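Local structure of ferric vibriobactin ABC transporter, periplasmic ferric vibriobactin-binding protein (Vibrio cholerae, 3R5T) at residues A[26-38]-A[59-72]. The protein binds iron-loaded vibriobactin in the periplasm and probably hands it to an ABC transporter for uptake into the cell. Sequence-based numbering, arbitrary orientation. Where two conformers were deposited one is given.
Sequences ILSTAVTVTGTLL and WRKLAELRQVKKLW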
loop_
_atom_site.group_PDB
_atom_site.type_symbol
_atom_site.label_atom_id
_atom_site.label_comp_id
_atom_site.label_asym_id
_atom_site.label_seq_id
_atom_site.Cartn_x
_atom_site.Cartn_y
_atom_site.Cartn_z
ATOM N N ILE A 26 -0.744 -20.664 -0.691
ATOM C CA ILE A 26 0.210 -19.561 -0.767
ATOM C C ILE A 26 0.519 -19.011 0.627
ATOM O O ILE A 26 -0.391 -18.749 1.402
ATOM C CB ILE A 26 -0.338 -18.409 -1.639
ATOM C CG1 ILE A 26 -0.711 -18.905 -3.043
ATOM C CG2 ILE A 26 0.660 -17.266 -1.699
ATOM C CD1 ILE A 26 -1.657 -17.984 -3.799
ATOM N N LEU A 27 1.806 -18.828 0.912
ATOM C CA LEU A 27 2.262 -18.286 2.195
ATOM C C LEU A 27 2.915 -16.931 1.956
ATOM O O LEU A 27 3.876 -16.820 1.191
ATOM C CB LEU A 27 3.264 -19.245 2.868
ATOM C CG LEU A 27 3.656 -18.893 4.305
ATOM C CD1 LEU A 27 3.889 -20.142 5.122
ATOM C CD2 LEU A 27 4.866 -18.000 4.294
ATOM N N SER A 28 2.389 -15.897 2.604
ATOM C CA SER A 28 2.969 -14.575 2.437
ATOM C C SER A 28 3.900 -14.225 3.576
ATOM O O SER A 28 3.521 -14.337 4.755
ATOM C CB SER A 28 1.881 -13.511 2.350
ATOM O OG SER A 28 2.488 -12.232 2.312
ATOM N N THR A 29 5.125 -13.831 3.233
ATOM C CA THR A 29 6.078 -13.382 4.250
ATOM C C THR A 29 6.079 -11.872 4.455
ATOM O O THR A 29 6.870 -11.365 5.258
ATOM C CB THR A 29 7.538 -13.822 3.950
ATOM O OG1 THR A 29 8.050 -13.104 2.813
ATOM C CG2 THR A 29 7.605 -15.325 3.668
ATOM N N ALA A 30 5.205 -11.178 3.718
ATOM C CA ALA A 30 5.140 -9.709 3.762
ATOM C C ALA A 30 3.702 -9.247 3.984
ATOM O O ALA A 30 2.854 -9.362 3.086
ATOM C CB ALA A 30 5.717 -9.068 2.460
ATOM N N VAL A 31 3.433 -8.720 5.169
ATOM C CA VAL A 31 2.089 -8.282 5.514
ATOM C C VAL A 31 1.524 -7.295 4.472
ATOM O O VAL A 31 0.331 -7.324 4.173
ATOM C CB VAL A 31 2.069 -7.711 6.966
ATOM C CG1 VAL A 31 2.904 -6.419 7.059
ATOM C CG2 VAL A 31 0.633 -7.490 7.462
ATOM N N THR A 32 2.374 -6.451 3.896
ATOM C CA THR A 32 1.892 -5.531 2.852
ATOM C C THR A 32 1.281 -6.276 1.675
ATOM O O THR A 32 0.257 -5.871 1.157
ATOM C CB THR A 32 3.003 -4.609 2.311
ATOM O OG1 THR A 32 3.515 -3.827 3.385
ATOM C CG2 THR A 32 2.452 -3.664 1.243
ATOM N N VAL A 33 1.897 -7.378 1.262
ATOM C CA VAL A 33 1.450 -8.041 0.049
ATOM C C VAL A 33 0.165 -8.812 0.295
ATOM O O VAL A 33 -0.606 -9.054 -0.631
ATOM C CB VAL A 33 2.526 -8.979 -0.449
ATOM C CG1 VAL A 33 2.024 -9.814 -1.621
ATOM C CG2 VAL A 33 3.748 -8.165 -0.847
ATOM N N THR A 34 -0.072 -9.197 1.548
ATOM C CA THR A 34 -1.236 -10.039 1.857
ATOM C C THR A 34 -2.577 -9.391 1.478
ATOM O O THR A 34 -3.500 -10.065 1.006
ATOM C CB THR A 34 -1.172 -10.462 3.323
ATOM O OG1 THR A 34 0.030 -11.209 3.501
ATOM C CG2 THR A 34 -2.354 -11.326 3.710
ATOM N N GLY A 35 -2.682 -8.082 1.672
ATOM C CA GLY A 35 -3.885 -7.378 1.278
ATOM C C GLY A 35 -4.237 -7.557 -0.200
ATOM O O GLY A 35 -5.403 -7.720 -0.548
ATOM N N THR A 36 -3.223 -7.559 -1.060
ATOM C CA THR A 36 -3.466 -7.705 -2.484
ATOM C C THR A 36 -3.751 -9.155 -2.864
ATOM O O THR A 36 -4.579 -9.419 -3.749
ATOM C CB THR A 36 -2.336 -7.038 -3.293
ATOM O OG1 THR A 36 -2.381 -5.626 -3.027
ATOM C CG2 THR A 36 -2.528 -7.260 -4.799
ATOM N N LEU A 37 -3.106 -10.095 -2.177
ATOM C CA LEU A 37 -3.469 -11.500 -2.350
ATOM C C LEU A 37 -4.954 -11.696 -2.012
ATOM O O LEU A 37 -5.697 -12.350 -2.758
ATOM C CB LEU A 37 -2.580 -12.426 -1.512
ATOM C CG LEU A 37 -1.136 -12.538 -2.014
ATOM C CD1 LEU A 37 -0.249 -13.100 -0.933
ATOM C CD2 LEU A 37 -1.040 -13.398 -3.253
ATOM N N LEU A 38 -5.399 -11.127 -0.895
ATOM C CA LEU A 38 -6.825 -11.209 -0.555
ATOM C C LEU A 38 -7.730 -10.518 -1.592
ATOM O O LEU A 38 -8.832 -10.998 -1.895
ATOM C CB LEU A 38 -7.055 -10.628 0.846
ATOM C CG LEU A 38 -6.428 -11.442 1.985
ATOM C CD1 LEU A 38 -6.388 -10.656 3.281
ATOM C CD2 LEU A 38 -7.160 -12.765 2.173
ATOM N N TRP A 59 -8.156 -5.278 6.270
ATOM C CA TRP A 59 -8.446 -6.650 5.811
ATOM C C TRP A 59 -8.364 -7.732 6.887
ATOM O O TRP A 59 -8.595 -8.904 6.597
ATOM C CB TRP A 59 -7.627 -7.057 4.557
ATOM C CG TRP A 59 -6.141 -6.869 4.645
ATOM C CD1 TRP A 59 -5.412 -5.881 4.056
ATOM C CD2 TRP A 59 -5.205 -7.701 5.344
ATOM N NE1 TRP A 59 -4.080 -6.031 4.344
ATOM C CE2 TRP A 59 -3.921 -7.141 5.135
ATOM C CE3 TRP A 59 -5.320 -8.863 6.112
ATOM C CZ2 TRP A 59 -2.766 -7.707 5.667
ATOM C CZ3 TRP A 59 -4.177 -9.418 6.633
ATOM C CH2 TRP A 59 -2.918 -8.844 6.410
ATOM N N ARG A 60 -8.074 -7.338 8.122
ATOM C CA ARG A 60 -7.939 -8.309 9.206
ATOM C C ARG A 60 -9.133 -9.254 9.316
ATOM O O ARG A 60 -8.963 -10.474 9.383
ATOM C CB ARG A 60 -7.719 -7.610 10.552
ATOM C CG ARG A 60 -7.508 -8.580 11.733
ATOM C CD ARG A 60 -7.422 -7.840 13.057
ATOM N NE ARG A 60 -8.569 -6.962 13.275
ATOM C CZ ARG A 60 -9.735 -7.357 13.772
ATOM N NH1 ARG A 60 -9.932 -8.627 14.122
ATOM N NH2 ARG A 60 -10.707 -6.473 13.929
ATOM N N LYS A 61 -10.337 -8.697 9.356
ATOM C CA LYS A 61 -11.517 -9.533 9.558
ATOM C C LYS A 61 -11.729 -10.503 8.394
ATOM O O LYS A 61 -12.139 -11.649 8.615
ATOM C CB LYS A 61 -12.770 -8.678 9.768
ATOM C CG LYS A 61 -12.710 -7.850 11.041
ATOM C CD LYS A 61 -14.032 -7.140 11.315
ATOM C CE LYS A 61 -14.346 -6.110 10.244
ATOM N NZ LYS A 61 -13.332 -5.011 10.185
ATOM N N LEU A 62 -11.446 -10.056 7.171
ATOM C CA LEU A 62 -11.501 -10.932 6.013
ATOM C C LEU A 62 -10.457 -12.056 6.105
ATOM O O LEU A 62 -10.752 -13.211 5.807
ATOM C CB LEU A 62 -11.330 -10.124 4.716
ATOM C CG LEU A 62 -11.432 -10.926 3.418
ATOM C CD1 LEU A 62 -12.815 -11.535 3.279
ATOM C CD2 LEU A 62 -11.112 -10.049 2.220
ATOM N N ALA A 63 -9.238 -11.718 6.530
ATOM C CA ALA A 63 -8.204 -12.726 6.704
ATOM C C ALA A 63 -8.653 -13.780 7.730
ATOM O O ALA A 63 -8.509 -14.985 7.505
ATOM C CB ALA A 63 -6.896 -12.086 7.138
ATOM N N GLU A 64 -9.212 -13.323 8.847
ATOM C CA GLU A 64 -9.717 -14.241 9.867
ATOM C C GLU A 64 -10.848 -15.118 9.328
ATOM O O GLU A 64 -10.879 -16.331 9.570
ATOM C CB GLU A 64 -10.170 -13.460 11.107
ATOM C CG GLU A 64 -9.025 -12.740 11.821
ATOM C CD GLU A 64 -9.480 -11.909 13.012
ATOM O OE1 GLU A 64 -8.655 -11.125 13.541
ATOM O OE2 GLU A 64 -10.655 -12.050 13.421
ATOM N N LEU A 65 -11.762 -14.518 8.576
ATOM C CA LEU A 65 -12.853 -15.276 7.968
ATOM C C LEU A 65 -12.334 -16.380 7.029
ATOM O O LEU A 65 -12.854 -17.499 7.017
ATOM C CB LEU A 65 -13.783 -14.330 7.209
ATOM C CG LEU A 65 -15.080 -14.924 6.664
ATOM C CD1 LEU A 65 -15.877 -15.555 7.802
ATOM C CD2 LEU A 65 -15.905 -13.858 5.948
ATOM N N ARG A 66 -11.294 -16.064 6.262
ATOM C CA ARG A 66 -10.713 -17.011 5.309
ATOM C C ARG A 66 -9.670 -17.936 5.948
ATOM O O ARG A 66 -9.012 -18.731 5.257
ATOM C CB ARG A 66 -10.120 -16.260 4.112
ATOM C CG ARG A 66 -11.175 -15.593 3.259
ATOM C CD ARG A 66 -10.567 -14.915 2.036
ATOM N NE ARG A 66 -11.588 -14.199 1.278
ATOM C CZ ARG A 66 -11.339 -13.372 0.269
ATOM N NH1 ARG A 66 -10.087 -13.140 -0.137
ATOM N NH2 ARG A 66 -12.353 -12.764 -0.333
ATOM N N GLN A 67 -9.536 -17.839 7.269
ATOM C CA GLN A 67 -8.645 -18.706 8.025
ATOM C C GLN A 67 -7.188 -18.543 7.623
ATOM O O GLN A 67 -6.425 -19.508 7.622
ATOM C CB GLN A 67 -9.087 -20.167 7.905
ATOM C CG GLN A 67 -10.452 -20.419 8.509
ATOM C CD GLN A 67 -10.986 -21.805 8.198
ATOM O OE1 GLN A 67 -10.266 -22.799 8.295
ATOM N NE2 GLN A 67 -12.257 -21.875 7.812
ATOM N N VAL A 68 -6.795 -17.311 7.319
ATOM C CA VAL A 68 -5.395 -17.025 7.033
ATOM C C VAL A 68 -4.641 -17.028 8.359
ATOM O O VAL A 68 -4.871 -16.162 9.198
ATOM C CB VAL A 68 -5.221 -15.650 6.352
ATOM C CG1 VAL A 68 -3.735 -15.333 6.131
ATOM C CG2 VAL A 68 -5.989 -15.599 5.042
ATOM N N LYS A 69 -3.749 -17.997 8.551
ATOM C CA LYS A 69 -3.019 -18.116 9.806
ATOM C C LYS A 69 -2.028 -16.975 9.985
ATOM O O LYS A 69 -1.275 -16.660 9.062
ATOM C CB LYS A 69 -2.290 -19.463 9.846
ATOM C CG LYS A 69 -1.588 -19.767 11.152
ATOM C CD LYS A 69 -1.151 -21.222 11.178
ATOM C CE LYS A 69 -2.333 -22.148 10.871
ATOM N NZ LYS A 69 -1.987 -23.608 10.824
ATOM N N LYS A 70 -2.033 -16.331 11.156
ATOM C CA LYS A 70 -1.057 -15.276 11.418
ATOM C C LYS A 70 0.260 -15.896 11.860
ATOM O O LYS A 70 0.318 -16.656 12.836
ATOM C CB LYS A 70 -1.554 -14.268 12.462
ATOM C CG LYS A 70 -0.622 -13.065 12.607
ATOM C CD LYS A 70 -1.335 -11.831 13.160
ATOM C CE LYS A 70 -1.988 -12.118 14.492
ATOM N NZ LYS A 70 -2.526 -10.885 15.140
ATOM N N LEU A 71 1.313 -15.578 11.119
ATOM C CA LEU A 71 2.638 -16.108 11.400
ATOM C C LEU A 71 3.444 -15.109 12.225
ATOM O O LEU A 71 2.895 -14.447 13.107
ATOM C CB LEU A 71 3.352 -16.439 10.087
ATOM C CG LEU A 71 2.556 -17.393 9.183
ATOM C CD1 LEU A 71 3.224 -17.498 7.823
ATOM C CD2 LEU A 71 2.377 -18.770 9.841
ATOM N N TRP A 72 4.741 -15.014 11.946
ATOM C CA TRP A 72 5.667 -14.216 12.758
ATOM C C TRP A 72 5.526 -12.722 12.496
ATOM O O TRP A 72 5.064 -12.327 11.424
ATOM C CB TRP A 72 7.111 -14.656 12.454
ATOM C CG TRP A 72 7.458 -14.495 10.987
ATOM C CD1 TRP A 72 7.933 -13.364 10.377
ATOM C CD2 TRP A 72 7.342 -15.488 9.953
ATOM N NE1 TRP A 72 8.109 -13.590 9.028
ATOM C CE2 TRP A 72 7.753 -14.879 8.740
ATOM C CE3 TRP A 72 6.904 -16.817 9.926
ATOM C CZ2 TRP A 72 7.774 -15.566 7.530
ATOM C CZ3 TRP A 72 6.917 -17.495 8.707
ATOM C CH2 TRP A 72 7.349 -16.863 7.530
HETATM O O HOH W 1 8.869 -11.958 7.081
HETATM O O HOH W 2 -1.830 -5.293 2.901
HETATM O O HOH W 3 -11.655 -10.583 -2.199
#
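Where Gly-35 packs on Trp-59 the backbones come within 6.5 Å, CA to CA, while the axes of strands 26-28 and 69-72 stay 9.3 Å apart at 47°, both in one parallel sheet with strand 44-49 between them. The indole of Trp-59 lies against helix 31-38. Gly-35 CA sits over its five-membered ring, 3.6 Å from the centroid, and the methyl CG2 of Thr-34 over the six-membered ring, two CH-pi contacts on one face. With OG1 beside the backbone N (chi1 -61°), Thr-34 turns its methyl to the ring and its hydroxyl to Ser-28 OG and Ser-47 OG. At the ring edge is Val-31 O, 3.5 Å from Trp-59 CZ2, and NE1 donates to a water that also reaches Thr-32 O. Leu-38 forks: CD1 touches Trp-59 CE3 at 3.5 Å and Ala-63 CB, whereas CD2 meets Val-68 CG2 and the passing Arg-66 chain. Extended from CG to NE, Arg-66 brings NH1 to Leu-38 O (3.0 Å, N-H...O 153°), meeting one lone pair of the oxygen within the plane of its peptide group; NH2 pairs with Asp-41, and Leu-62 CD2 covers one guanidinium face. Further along, Leu-71 CD1 abuts the branch of Leu-27, 3.8 Å from CG, and Thr-29 CG2 meets the edge of Trp-72 at CZ2. A water joins Trp-72 NE1 to Thr-29 O. Helix 60-65 closes with a Schellman motif at Gln-67. Val-31 and Thr-32, just after strand 26-28, touch the bound vibriobactin. Two successive beta-alpha-beta units, packed together through Trp-59 and Leu-38, build this alpha/beta lobe, as in related periplasmic siderophore-binding proteins.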